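Aminoglycoside N(3)-acetyltransferase (Streptomyces griseus, PDB 7LAP) probably transfers an acetyl group from acetyl-CoA to the 3-amino group of aminoglycoside antibiotics, an activity that would confer resistance to them. Local coordinates at residues G230-S235 against R282-H287; V177-L180 against D185-T188; D159-G164 against I225-G230; L253-G258 against V277-R282; C79-A84 against Y207-E212. One frame throughout, in Å; residues are numbered along the deposited sequence.

Contact 1: G230-S235 against R282-H287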
# COMPACT_ATOMS: atom_id res chain seq x y z
N GLY B 230 -23.80 -5.66 -10.15
CA GLY B 230 -24.82 -6.56 -9.66
C GLY B 230 -25.15 -7.66 -10.64
O GLY B 230 -25.25 -7.42 -11.85
N ALA B 231 -25.31 -8.88 -10.13
CA ALA B 231 -25.61 -10.00 -11.01
C ALA B 231 -27.05 -9.99 -11.51
O ALA B 231 -27.40 -10.78 -12.40
CB ALA B 231 -25.31 -11.31 -10.27
N PHE B 232 -27.89 -9.11 -10.99
CA PHE B 232 -29.26 -8.98 -11.47
C PHE B 232 -29.59 -7.51 -11.56
O PHE B 232 -28.83 -6.65 -11.12
CB PHE B 232 -30.26 -9.69 -10.55
CG PHE B 232 -29.97 -11.14 -10.34
CD1 PHE B 232 -29.08 -11.54 -9.36
CD2 PHE B 232 -30.57 -12.10 -11.13
CE1 PHE B 232 -28.78 -12.88 -9.17
CE2 PHE B 232 -30.28 -13.44 -10.94
CZ PHE B 232 -29.39 -13.83 -9.97
N ASP B 233 -30.75 -7.21 -12.14
CA ASP B 233 -31.32 -5.89 -11.94
C ASP B 233 -32.13 -5.96 -10.66
O ASP B 233 -33.17 -6.63 -10.60
CB ASP B 233 -32.17 -5.43 -13.12
CG ASP B 233 -32.60 -3.99 -12.96
OD1 ASP B 233 -32.41 -3.43 -11.86
OD2 ASP B 233 -33.09 -3.39 -13.94
N TYR B 234 -31.65 -5.28 -9.63
CA TYR B 234 -32.34 -5.16 -8.36
C TYR B 234 -33.30 -3.97 -8.31
O TYR B 234 -33.69 -3.57 -7.21
CB TYR B 234 -31.31 -5.05 -7.25
CG TYR B 234 -30.37 -6.22 -7.14
CD1 TYR B 234 -30.76 -7.40 -6.52
CD2 TYR B 234 -29.07 -6.14 -7.63
CE1 TYR B 234 -29.90 -8.45 -6.39
CE2 TYR B 234 -28.19 -7.18 -7.50
CZ TYR B 234 -28.61 -8.35 -6.88
OH TYR B 234 -27.74 -9.41 -6.75
N SER B 235 -33.66 -3.41 -9.47
CA SER B 235 -34.54 -2.24 -9.55
C SER B 235 -35.83 -2.41 -8.77
O SER B 235 -36.30 -1.48 -8.10
CB SER B 235 -34.89 -1.97 -11.01
OG SER B 235 -35.86 -2.91 -11.45
N ARG B 282 -31.80 -17.00 -0.89
CA ARG B 282 -33.25 -17.00 -0.75
C ARG B 282 -33.82 -15.60 -0.93
O ARG B 282 -34.89 -15.42 -1.52
CB ARG B 282 -33.66 -17.58 0.60
CG ARG B 282 -35.16 -17.50 0.87
CD ARG B 282 -35.56 -18.49 1.95
NE ARG B 282 -34.65 -18.34 3.08
CZ ARG B 282 -34.77 -17.40 4.02
NH1 ARG B 282 -35.80 -16.55 3.98
NH2 ARG B 282 -33.88 -17.33 5.00
N TRP B 283 -33.10 -14.58 -0.46
CA TRP B 283 -33.54 -13.21 -0.70
C TRP B 283 -33.60 -12.92 -2.19
O TRP B 283 -34.60 -12.39 -2.69
CB TRP B 283 -32.59 -12.24 0.01
CG TRP B 283 -33.08 -10.83 0.02
CD1 TRP B 283 -33.78 -10.21 1.02
CD2 TRP B 283 -32.93 -9.86 -1.02
NE1 TRP B 283 -34.07 -8.91 0.66
CE2 TRP B 283 -33.55 -8.68 -0.59
CE3 TRP B 283 -32.32 -9.88 -2.28
CZ2 TRP B 283 -33.59 -7.52 -1.37
CZ3 TRP B 283 -32.35 -8.74 -3.06
CH2 TRP B 283 -32.98 -7.58 -2.60
N ILE B 284 -32.55 -13.28 -2.93
CA ILE B 284 -32.49 -12.95 -4.34
C ILE B 284 -33.55 -13.72 -5.12
O ILE B 284 -34.20 -13.18 -6.01
CB ILE B 284 -31.08 -13.23 -4.89
CG1 ILE B 284 -30.07 -12.27 -4.25
CG2 ILE B 284 -31.08 -13.13 -6.41
CD1 ILE B 284 -28.63 -12.59 -4.61
N GLU B 285 -33.73 -15.00 -4.78
CA GLU B 285 -34.68 -15.81 -5.53
C GLU B 285 -36.12 -15.41 -5.23
O GLU B 285 -36.97 -15.45 -6.13
CB GLU B 285 -34.43 -17.28 -5.23
CG GLU B 285 -33.11 -17.74 -5.83
CD GLU B 285 -32.80 -19.19 -5.55
OE1 GLU B 285 -33.43 -19.75 -4.62
OE2 GLU B 285 -31.94 -19.77 -6.26
N GLU B 286 -36.40 -15.00 -4.00
CA GLU B 286 -37.77 -14.61 -3.70
C GLU B 286 -38.10 -13.24 -4.26
O GLU B 286 -39.18 -13.06 -4.84
CB GLU B 286 -38.02 -14.68 -2.19
CG GLU B 286 -38.00 -16.11 -1.68
CD GLU B 286 -38.17 -16.23 -0.18
OE1 GLU B 286 -37.96 -15.23 0.54
OE2 GLU B 286 -38.51 -17.34 0.28
N HIS B 287 -37.19 -12.28 -4.15
CA HIS B 287 -37.49 -10.96 -4.70
C HIS B 287 -37.48 -10.95 -6.23
O HIS B 287 -38.24 -10.19 -6.84
CB HIS B 287 -36.52 -9.93 -4.14
CG HIS B 287 -36.82 -9.52 -2.73
ND1 HIS B 287 -36.60 -10.35 -1.65
CD2 HIS B 287 -37.36 -8.39 -2.23
CE1 HIS B 287 -36.97 -9.73 -0.54
NE2 HIS B 287 -37.44 -8.54 -0.86

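Contact 2: V177-L180 against D185-T188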
# COMPACT_ATOMS: atom_id res chain seq x y z
N VAL B 177 -17.91 -14.15 8.65
CA VAL B 177 -17.63 -12.87 8.00
C VAL B 177 -17.68 -11.78 9.07
O VAL B 177 -18.67 -11.68 9.81
CB VAL B 177 -18.60 -12.57 6.85
CG1 VAL B 177 -18.28 -11.23 6.22
CG2 VAL B 177 -18.49 -13.68 5.80
N LEU B 178 -16.62 -10.99 9.16
CA LEU B 178 -16.53 -9.86 10.08
C LEU B 178 -16.48 -8.55 9.28
O LEU B 178 -15.60 -8.37 8.44
CB LEU B 178 -15.30 -10.03 10.96
CG LEU B 178 -14.97 -8.81 11.83
CD1 LEU B 178 -16.01 -8.66 12.92
CD2 LEU B 178 -13.56 -8.99 12.42
N LEU B 179 -17.46 -7.66 9.52
CA LEU B 179 -17.35 -6.28 9.07
C LEU B 179 -16.80 -5.47 10.22
O LEU B 179 -17.47 -5.31 11.25
CB LEU B 179 -18.71 -5.73 8.63
CG LEU B 179 -19.42 -6.64 7.62
CD1 LEU B 179 -20.80 -5.98 7.26
CD2 LEU B 179 -18.56 -6.94 6.39
N LEU B 180 -15.59 -4.95 10.05
CA LEU B 180 -14.87 -4.26 11.11
C LEU B 180 -14.85 -2.76 10.77
O LEU B 180 -13.90 -2.23 10.17
CB LEU B 180 -13.48 -4.92 11.25
CG LEU B 180 -12.50 -4.43 12.32
CD1 LEU B 180 -13.14 -4.33 13.64
CD2 LEU B 180 -11.22 -5.28 12.40
N ASP B 185 -22.47 -2.93 2.69
CA ASP B 185 -22.37 -3.28 1.27
C ASP B 185 -21.03 -3.92 0.90
O ASP B 185 -20.89 -4.39 -0.24
CB ASP B 185 -22.59 -2.06 0.39
CG ASP B 185 -21.90 -0.83 0.92
OD1 ASP B 185 -20.71 -0.64 0.60
OD2 ASP B 185 -22.54 -0.07 1.69
N THR B 186 -20.06 -3.98 1.81
CA THR B 186 -18.76 -4.54 1.49
C THR B 186 -18.72 -6.06 1.62
O THR B 186 -17.66 -6.66 1.41
CB THR B 186 -17.65 -3.92 2.36
OG1 THR B 186 -17.81 -4.32 3.72
CG2 THR B 186 -17.71 -2.42 2.30
N MET B 187 -19.82 -6.71 1.96
CA MET B 187 -19.77 -8.15 2.18
C MET B 187 -19.61 -8.93 0.87
O MET B 187 -20.60 -9.27 0.20
CB MET B 187 -21.02 -8.64 2.93
CG MET B 187 -20.84 -10.06 3.44
SD MET B 187 -22.37 -10.82 4.00
CE MET B 187 -22.52 -9.95 5.57
N THR B 188 -18.35 -9.25 0.53
CA THR B 188 -17.98 -9.97 -0.69
C THR B 188 -18.70 -11.31 -0.80
O THR B 188 -19.03 -11.77 -1.90
CB THR B 188 -16.46 -10.19 -0.69
OG1 THR B 188 -15.81 -8.98 -1.08
CG2 THR B 188 -16.01 -11.34 -1.63

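Contact 3: D159-G164 against I225-G230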
# COMPACT_ATOMS: atom_id res chain seq x y z
N ASP B 159 -16.34 -18.66 -13.41
CA ASP B 159 -17.23 -18.67 -12.24
C ASP B 159 -16.40 -18.62 -10.95
O ASP B 159 -16.54 -19.50 -10.09
CB ASP B 159 -18.14 -19.90 -12.27
CG ASP B 159 -19.46 -19.68 -11.51
OD1 ASP B 159 -19.89 -18.51 -11.36
OD2 ASP B 159 -20.08 -20.68 -11.06
N PRO B 160 -15.52 -17.63 -10.78
CA PRO B 160 -14.66 -17.61 -9.58
C PRO B 160 -15.38 -17.28 -8.27
O PRO B 160 -14.73 -17.27 -7.22
CB PRO B 160 -13.63 -16.53 -9.92
CG PRO B 160 -14.42 -15.54 -10.76
CD PRO B 160 -15.38 -16.40 -11.59
N HIS B 161 -16.68 -16.97 -8.28
CA HIS B 161 -17.45 -16.85 -7.04
C HIS B 161 -18.36 -18.04 -6.80
O HIS B 161 -19.19 -18.00 -5.89
CB HIS B 161 -18.32 -15.58 -7.04
CG HIS B 161 -17.53 -14.32 -7.11
ND1 HIS B 161 -17.37 -13.62 -8.29
CD2 HIS B 161 -16.88 -13.61 -6.15
CE1 HIS B 161 -16.65 -12.53 -8.05
NE2 HIS B 161 -16.34 -12.51 -6.76
N GLY B 162 -18.24 -19.09 -7.61
CA GLY B 162 -19.23 -20.13 -7.62
C GLY B 162 -18.86 -21.36 -6.80
O GLY B 162 -18.08 -21.30 -5.84
N PRO B 163 -19.36 -22.50 -7.27
CA PRO B 163 -19.30 -23.78 -6.58
C PRO B 163 -17.91 -24.21 -6.22
O PRO B 163 -17.77 -24.83 -5.16
CB PRO B 163 -19.89 -24.75 -7.61
CG PRO B 163 -20.78 -23.91 -8.46
CD PRO B 163 -20.08 -22.59 -8.55
N GLY B 164 -16.89 -23.93 -7.01
CA GLY B 164 -15.62 -24.47 -6.55
C GLY B 164 -14.76 -23.55 -5.70
O GLY B 164 -13.67 -23.93 -5.28
N ILE B 225 -20.03 -13.76 -12.90
CA ILE B 225 -21.17 -12.86 -12.75
C ILE B 225 -20.67 -11.42 -12.72
O ILE B 225 -19.49 -11.13 -12.45
CB ILE B 225 -22.00 -13.18 -11.50
CG1 ILE B 225 -21.09 -13.17 -10.27
CG2 ILE B 225 -22.71 -14.51 -11.64
CD1 ILE B 225 -21.65 -12.38 -9.08
N ASP B 226 -21.57 -10.49 -13.02
CA ASP B 226 -21.22 -9.07 -13.05
C ASP B 226 -21.10 -8.59 -11.61
O ASP B 226 -22.05 -8.10 -11.00
CB ASP B 226 -22.28 -8.29 -13.83
CG ASP B 226 -21.93 -6.82 -13.98
OD1 ASP B 226 -21.11 -6.30 -13.19
OD2 ASP B 226 -22.47 -6.19 -14.90
N SER B 227 -19.90 -8.75 -11.05
CA SER B 227 -19.69 -8.40 -9.65
C SER B 227 -19.42 -6.93 -9.46
O SER B 227 -18.97 -6.53 -8.38
CB SER B 227 -18.55 -9.23 -9.05
OG SER B 227 -17.28 -8.76 -9.49
N GLU B 228 -19.66 -6.12 -10.49
CA GLU B 228 -19.47 -4.68 -10.42
C GLU B 228 -20.78 -3.92 -10.38
O GLU B 228 -20.95 -3.01 -9.56
CB GLU B 228 -18.62 -4.21 -11.61
CG GLU B 228 -18.33 -2.72 -11.61
CD GLU B 228 -17.20 -2.35 -12.56
OE1 GLU B 228 -16.07 -2.84 -12.36
OE2 GLU B 228 -17.45 -1.57 -13.51
N HIS B 229 -21.73 -4.28 -11.25
CA HIS B 229 -23.04 -3.65 -11.30
C HIS B 229 -24.15 -4.58 -10.82
O HIS B 229 -25.33 -4.32 -11.09
CB HIS B 229 -23.35 -3.18 -12.72
CG HIS B 229 -22.18 -2.57 -13.41
ND1 HIS B 229 -21.79 -2.94 -14.68
CD2 HIS B 229 -21.31 -1.62 -13.01
CE1 HIS B 229 -20.73 -2.23 -15.03
NE2 HIS B 229 -20.41 -1.43 -14.04
N GLY B 230 -23.80 -5.66 -10.15
CA GLY B 230 -24.82 -6.56 -9.66
C GLY B 230 -25.15 -7.66 -10.64
O GLY B 230 -25.25 -7.42 -11.85

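Contact 4: L253-G258 against V277-R282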
# COMPACT_ATOMS: atom_id res chain seq x y z
N LEU B 253 -29.66 -9.08 9.10
CA LEU B 253 -29.53 -8.70 10.51
C LEU B 253 -30.88 -8.66 11.20
O LEU B 253 -31.02 -9.15 12.33
CB LEU B 253 -28.84 -7.34 10.61
CG LEU B 253 -27.34 -7.38 10.33
CD1 LEU B 253 -26.85 -5.96 9.93
CD2 LEU B 253 -26.60 -7.90 11.57
N ALA B 254 -31.89 -8.10 10.53
CA ALA B 254 -33.22 -7.99 11.11
C ALA B 254 -33.85 -9.35 11.34
O ALA B 254 -34.65 -9.52 12.26
CB ALA B 254 -34.13 -7.13 10.22
N ALA B 255 -33.51 -10.33 10.51
CA ALA B 255 -33.95 -11.71 10.70
C ALA B 255 -33.16 -12.44 11.79
O ALA B 255 -33.36 -13.65 11.94
CB ALA B 255 -33.83 -12.48 9.39
N GLY B 256 -32.25 -11.77 12.50
CA GLY B 256 -31.49 -12.39 13.56
C GLY B 256 -30.23 -13.13 13.14
O GLY B 256 -29.70 -13.90 13.94
N ILE B 257 -29.74 -12.92 11.92
CA ILE B 257 -28.50 -13.54 11.47
C ILE B 257 -27.40 -12.48 11.57
O ILE B 257 -27.42 -11.48 10.85
CB ILE B 257 -28.63 -14.07 10.04
CG1 ILE B 257 -29.65 -15.20 9.99
CG2 ILE B 257 -27.30 -14.54 9.52
CD1 ILE B 257 -30.11 -15.54 8.60
N GLY B 258 -26.43 -12.70 12.45
CA GLY B 258 -25.36 -11.74 12.62
C GLY B 258 -25.45 -11.03 13.96
O GLY B 258 -26.54 -10.80 14.50
N VAL B 277 -25.11 -16.82 3.47
CA VAL B 277 -25.27 -17.18 2.06
C VAL B 277 -26.64 -17.78 1.82
O VAL B 277 -27.33 -17.43 0.85
CB VAL B 277 -24.15 -18.14 1.62
CG1 VAL B 277 -24.59 -18.92 0.40
CG2 VAL B 277 -22.93 -17.37 1.27
N GLU B 278 -27.05 -18.71 2.68
CA GLU B 278 -28.40 -19.27 2.56
C GLU B 278 -29.45 -18.16 2.56
O GLU B 278 -30.37 -18.16 1.74
CB GLU B 278 -28.63 -20.25 3.71
CG GLU B 278 -30.06 -20.74 3.87
CD GLU B 278 -30.17 -21.73 5.01
OE1 GLU B 278 -29.54 -21.50 6.07
OE2 GLU B 278 -30.87 -22.74 4.84
N PHE B 279 -29.32 -17.19 3.46
CA PHE B 279 -30.28 -16.08 3.47
C PHE B 279 -30.20 -15.28 2.18
O PHE B 279 -31.22 -14.87 1.63
CB PHE B 279 -30.02 -15.18 4.69
CG PHE B 279 -31.03 -14.07 4.84
CD1 PHE B 279 -30.87 -12.87 4.15
CD2 PHE B 279 -32.13 -14.23 5.69
CE1 PHE B 279 -31.80 -11.84 4.29
CE2 PHE B 279 -33.07 -13.20 5.83
CZ PHE B 279 -32.91 -12.00 5.13
N GLY B 280 -28.98 -15.03 1.70
CA GLY B 280 -28.82 -14.15 0.55
C GLY B 280 -29.42 -14.75 -0.70
O GLY B 280 -30.10 -14.07 -1.48
N VAL B 281 -29.20 -16.05 -0.92
CA VAL B 281 -29.73 -16.65 -2.13
C VAL B 281 -31.25 -16.70 -2.07
O VAL B 281 -31.93 -16.44 -3.06
CB VAL B 281 -29.11 -18.04 -2.35
CG1 VAL B 281 -27.66 -17.91 -2.74
CG2 VAL B 281 -29.20 -18.84 -1.11
N ARG B 282 -31.80 -17.00 -0.89
CA ARG B 282 -33.25 -17.00 -0.75
C ARG B 282 -33.82 -15.60 -0.93
O ARG B 282 -34.89 -15.42 -1.52
CB ARG B 282 -33.66 -17.58 0.60
CG ARG B 282 -35.16 -17.50 0.87
CD ARG B 282 -35.56 -18.49 1.95
NE ARG B 282 -34.65 -18.34 3.08
CZ ARG B 282 -34.77 -17.40 4.02
NH1 ARG B 282 -35.80 -16.55 3.98
NH2 ARG B 282 -33.88 -17.33 5.00

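Contact 5: C79-A84 against Y207-E212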
# COMPACT_ATOMS: atom_id res chain seq x y z
N CYS B 79 -8.67 -9.37 -1.97
CA CYS B 79 -7.58 -8.54 -2.53
C CYS B 79 -7.90 -7.95 -3.90
O CYS B 79 -7.86 -6.72 -4.10
CB CYS B 79 -6.29 -9.39 -2.65
SG CYS B 79 -5.56 -9.78 -1.09
N GLY B 80 -8.17 -8.79 -4.90
CA GLY B 80 -8.23 -8.28 -6.27
C GLY B 80 -6.86 -7.78 -6.72
O GLY B 80 -5.84 -8.05 -6.11
N TRP B 81 -6.88 -7.03 -7.81
CA TRP B 81 -5.66 -6.56 -8.48
C TRP B 81 -5.83 -5.09 -8.88
O TRP B 81 -6.63 -4.79 -9.77
CB TRP B 81 -5.36 -7.40 -9.72
CG TRP B 81 -4.12 -7.07 -10.46
CD1 TRP B 81 -3.05 -6.30 -10.01
CD2 TRP B 81 -3.80 -7.45 -11.80
NE1 TRP B 81 -2.11 -6.18 -11.00
CE2 TRP B 81 -2.54 -6.89 -12.11
CE3 TRP B 81 -4.44 -8.25 -12.76
CZ2 TRP B 81 -1.90 -7.11 -13.34
CZ3 TRP B 81 -3.82 -8.44 -14.00
CH2 TRP B 81 -2.56 -7.87 -14.28
N ASN B 82 -5.10 -4.19 -8.21
CA ASN B 82 -5.29 -2.76 -8.44
C ASN B 82 -4.94 -2.35 -9.86
O ASN B 82 -5.55 -1.44 -10.42
CB ASN B 82 -4.46 -1.91 -7.48
CG ASN B 82 -4.96 -0.48 -7.43
OD1 ASN B 82 -6.02 -0.21 -6.88
ND2 ASN B 82 -4.22 0.43 -8.06
N ASP B 83 -3.93 -2.98 -10.44
CA ASP B 83 -3.40 -2.51 -11.72
C ASP B 83 -3.73 -3.46 -12.87
O ASP B 83 -2.96 -3.58 -13.82
CB ASP B 83 -1.90 -2.29 -11.58
CG ASP B 83 -1.61 -1.32 -10.44
OD1 ASP B 83 -2.10 -0.20 -10.55
OD2 ASP B 83 -1.00 -1.70 -9.42
N ALA B 84 -4.88 -4.14 -12.78
CA ALA B 84 -5.35 -4.97 -13.88
C ALA B 84 -5.70 -4.10 -15.08
O ALA B 84 -6.07 -2.95 -14.92
CB ALA B 84 -6.58 -5.76 -13.45
N TYR B 207 -14.12 -10.97 -19.82
CA TYR B 207 -13.00 -10.05 -19.92
C TYR B 207 -11.74 -10.88 -20.12
O TYR B 207 -11.75 -12.11 -20.00
CB TYR B 207 -12.90 -9.14 -18.68
CG TYR B 207 -12.80 -9.93 -17.41
CD1 TYR B 207 -13.94 -10.35 -16.74
CD2 TYR B 207 -11.56 -10.31 -16.90
CE1 TYR B 207 -13.85 -11.11 -15.58
CE2 TYR B 207 -11.45 -11.06 -15.76
CZ TYR B 207 -12.60 -11.45 -15.10
OH TYR B 207 -12.48 -12.21 -13.98
N GLU B 208 -10.66 -10.22 -20.47
CA GLU B 208 -9.39 -10.90 -20.59
C GLU B 208 -8.40 -10.27 -19.64
O GLU B 208 -8.50 -9.09 -19.32
CB GLU B 208 -8.86 -10.85 -22.01
CG GLU B 208 -9.91 -11.25 -23.00
CD GLU B 208 -9.51 -10.89 -24.40
OE1 GLU B 208 -8.44 -11.37 -24.84
OE2 GLU B 208 -10.25 -10.13 -25.05
N GLN B 209 -7.46 -11.07 -19.15
CA GLN B 209 -6.45 -10.54 -18.25
C GLN B 209 -5.21 -11.40 -18.40
O GLN B 209 -5.33 -12.60 -18.66
CB GLN B 209 -6.95 -10.50 -16.80
CG GLN B 209 -7.60 -9.15 -16.42
CD GLN B 209 -8.23 -9.17 -15.07
OE1 GLN B 209 -7.96 -10.05 -14.26
NE2 GLN B 209 -9.08 -8.19 -14.79
N PRO B 210 -4.03 -10.81 -18.29
CA PRO B 210 -2.80 -11.58 -18.44
C PRO B 210 -2.46 -12.30 -17.14
O PRO B 210 -2.43 -11.70 -16.06
CB PRO B 210 -1.75 -10.52 -18.78
CG PRO B 210 -2.28 -9.27 -18.14
CD PRO B 210 -3.78 -9.36 -18.16
N ILE B 211 -2.20 -13.60 -17.26
CA ILE B 211 -1.69 -14.42 -16.17
C ILE B 211 -0.38 -15.08 -16.61
O ILE B 211 0.05 -15.00 -17.76
CB ILE B 211 -2.72 -15.46 -15.69
CG1 ILE B 211 -3.13 -16.39 -16.83
CG2 ILE B 211 -3.96 -14.77 -15.13
CD1 ILE B 211 -3.50 -17.81 -16.39
N GLU B 212 0.26 -15.71 -15.63
CA GLU B 212 1.53 -16.38 -15.80
C GLU B 212 1.32 -17.86 -15.50
O GLU B 212 1.01 -18.23 -14.36
CB GLU B 212 2.56 -15.74 -14.87
CG GLU B 212 3.80 -16.57 -14.66
CD GLU B 212 5.01 -15.70 -14.38
OE1 GLU B 212 5.05 -14.55 -14.89
OE2 GLU B 212 5.92 -16.17 -13.67

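Contact 1: G230-S235 against R282-H287
Phe232 and Tyr234 share a first torsion with the ring carbon CG opposite the carbonyl carbon (chi1 -56° and -60°), and this brings both rings from the loop onto Ile284 and Trp283 of helix 273-289. With CG1 of Ile284 opposite the carbonyl carbon (chi1 -66°), the CG2 branch is left opposite the backbone N and lies over a face of the Phe232 ring. The resulting CH-pi contact places Ile284 CG2 4.0 Å from the ring centroid, and its nearest ring atom, Phe232 CE1, is 3.6 Å away. The other branch serves Tyr234: Ile284 CD1 comes within 3.9 Å of Tyr234 OH, while CG1 faces the edge of the phenol ring. Trp283 meets the same ring through the rim of its benzo ring, with Trp283 CZ3 4.0 Å from Tyr234 CD1. His287 ND1 lies over one face of the indole, toward its rim, and is hydrogen-bonded to Trp283 O at 3.0 Å. That carbonyl also accepts from His287 N, and the two donors arrive from opposite faces of its plane. The loop is shaped locally by an Asx turn, in which Ser235 N bonds to Asp233 OD1 at 2.7 Å. Leu288 of the same helix also packs on both Phe232 and Tyr234, and Val247 and Ile248 of helix 244-254 pack on Trp283. Cohesion across this buried contact is therefore apolar, and its polar group, the Tyr234 hydroxyl, is satisfied from a third element: Glu194 of helix 189-196 bonds to it and, through the same OE2, to Ala231 N.

Contact 2: V177-L180 against D185-T188
Thr186 OG1 is hydrogen-bonded to the carbonyl oxygen of Pro183, and on the strand side the same hydroxyl rests against a methyl of Leu179, with Thr186 OG1 3.8 Å from Leu179 CD2. The two side chains run past each other in opposite directions. The hydroxyl thus has its polar need met within its own loop and offers the strand a plain van der Waals surface. Two residues earlier on the strand, Val177 CG1 touches Met187 CG at 4.0 Å. Val177 places this methyl opposite its backbone N (chi1 180°), pointing it at the loop. Met187 has CG opposite its backbone N (chi1 -167°), and this methylene is what meets Val177; the two side chains cross obliquely. Val177 and Leu179 point toward the loop, whereas Leu178 between them points away. Phe271 of strand 266-272 packs against both Leu179 and Met187, while His45 of strand 41-46 touches Leu179 and Thr186. In the backbone, strand 176-180 is paired with 41-46 in parallel and with 266-272 in antiparallel fashion. Folding the connection back over its own strand, close to the centre of the chain, forms the beta-loop-alpha passage from an inner strand of the mixed sheet to helix 189-196, in an alpha/beta layering.

Contact 3: D159-G164 against I225-G230
A type I beta turn from Asp159 to Gly162, closed by Gly162 N to Asp159 O at 3.0 Å, carries His161 at its third position and presents it to Ile225 and Ser227. The imidazole is approached obliquely by both partners. Its CE1 lies 3.9 Å from Ser227 CB, with Ser227 OG a little farther, and His161 ND1 is 4.2 Å from Ile225 CG1. Ser227 meets the ring through its methylene more than its hydroxyl. The segment 225-230 is held in shape by Asp226, whose OD1 accepts from two backbone groups: Glu228 N at 3.1 Å, nearly along the C-O axis, and His229 N at 2.9 Å, from above the carboxylate plane. The bond to Glu228 N makes an Asx turn and that to His229 N an Asx motif; with the inverse gamma turn centred on Asp226 they probably help to place Ser227. Around the histidine, Asp224 is hydrogen-bonded to ND1, the ring of His191 meets the imidazole at about 50°, and His161 O is bonded to His192 ND1. The Asp224 bond probably helps to fix the rotation of the ring and satisfies its ND1, leaving contact with Ile225 and Ser227 to van der Waals packing.

Contact 4: L253-G258 against V277-R282
Phe279, on helix 273-289, reaches out to two residues just past the end of helix 244-254. Ala255 CB touches the outer part of its ring, 3.7 Å from Phe279 CE2. Ile257 CD1 sits nearer the root of the side chain, 3.8 Å from Phe279 CD2 and 3.9 Å from Phe279 CB. Both methyls come in obliquely, and the isoleucine chain crosses the phenylalanine at a slant. The aromatic ring stretches that far because Phe279 sets CG opposite its backbone N (chi1 -176°), projecting it from the helix. In the next shell, Met252 of helix 244-254 packs on both Phe279 and Ile257, and Ser251 adds to the cover of the ring. On a different face of helix 273-289, Val277 and Val281 pack against helix 189-196, while Phe279 faces the C-terminal end of helix 244-254. What positions Ala255 and Ile257 is the backbone between them. Gly256 takes a positive phi of 85°, which takes the chain out of the helix, and its N bonds back to Leu253 O at 2.9 Å. The contact is purely apolar and lies at the protein surface, where Ala255 is exposed. Termination of helix 244-254 by Gly256 is a Schellman motif, and the packing of Ile257, the residue after the glycine, onto Met252 in the last turn is the hydrophobic touch that goes with this C-cap.

Contact 5: C79-A84 against Y207-E212
Trp81 and Pro210 meet with their side chains crossing at about a right angle. The outer corner of the indole does the touching: Trp81 CH2 is 4.1 Å from Pro210 CG, and Trp81 CZ3 is 4.1 Å from the carbonyl oxygen Pro210 O. Gln209 stands at the rim of the same ring, its OE1 close to the indole plane and 4.2 Å from Trp81 CE3. The amide nitrogen is turned the other way, to Ala84, with Gln209 NE2 3.7 Å from Ala84 CB, and it is hydrogen-bonded to Asp138. That bond fixes which end of the amide faces the tryptophan. A type I beta turn from Trp81 to Ala84 brings Ala84 CA over one face, 3.5 Å above the indole plane and toward its rim. With CG opposite the backbone N (chi1 -178°), the ring extends toward the strand. Phe107 packs edge-to-face with Trp81, and His104 meets it steeply. Asp83, within the same turn, forms a salt bridge with Arg120 of the second subunit. The contact thus joins the loop between strand 74-78 and helix 94-103 to strand 204-213, which pairs with strand 216-225 in the two-stranded antiparallel hairpin.

How the contacts relate
Contact 2 lies nearest the chain's centre, against an inner strand of the main sheet, whereas contact 4 is a surface contact; contacts 1, 3 and 5 are buried but farther out. Contacts 1 and 4 use successive parts of helix 273-289, sharing Arg282, and are both apolar. Contacts 1 and 3 share Gly230 and touch where Ala231 CB packs on Ile225 CD1. Contact 5 ties a loop to strand 204-213, contact 3 another to the end of its partner strand 216-225 and the loop that follows, and in both a carboxylate outside the contact probably orients a polar side chain. Contacts 4 and 5 lie on opposite sides of the chain's centre; contact 5 alone reaches the second subunit.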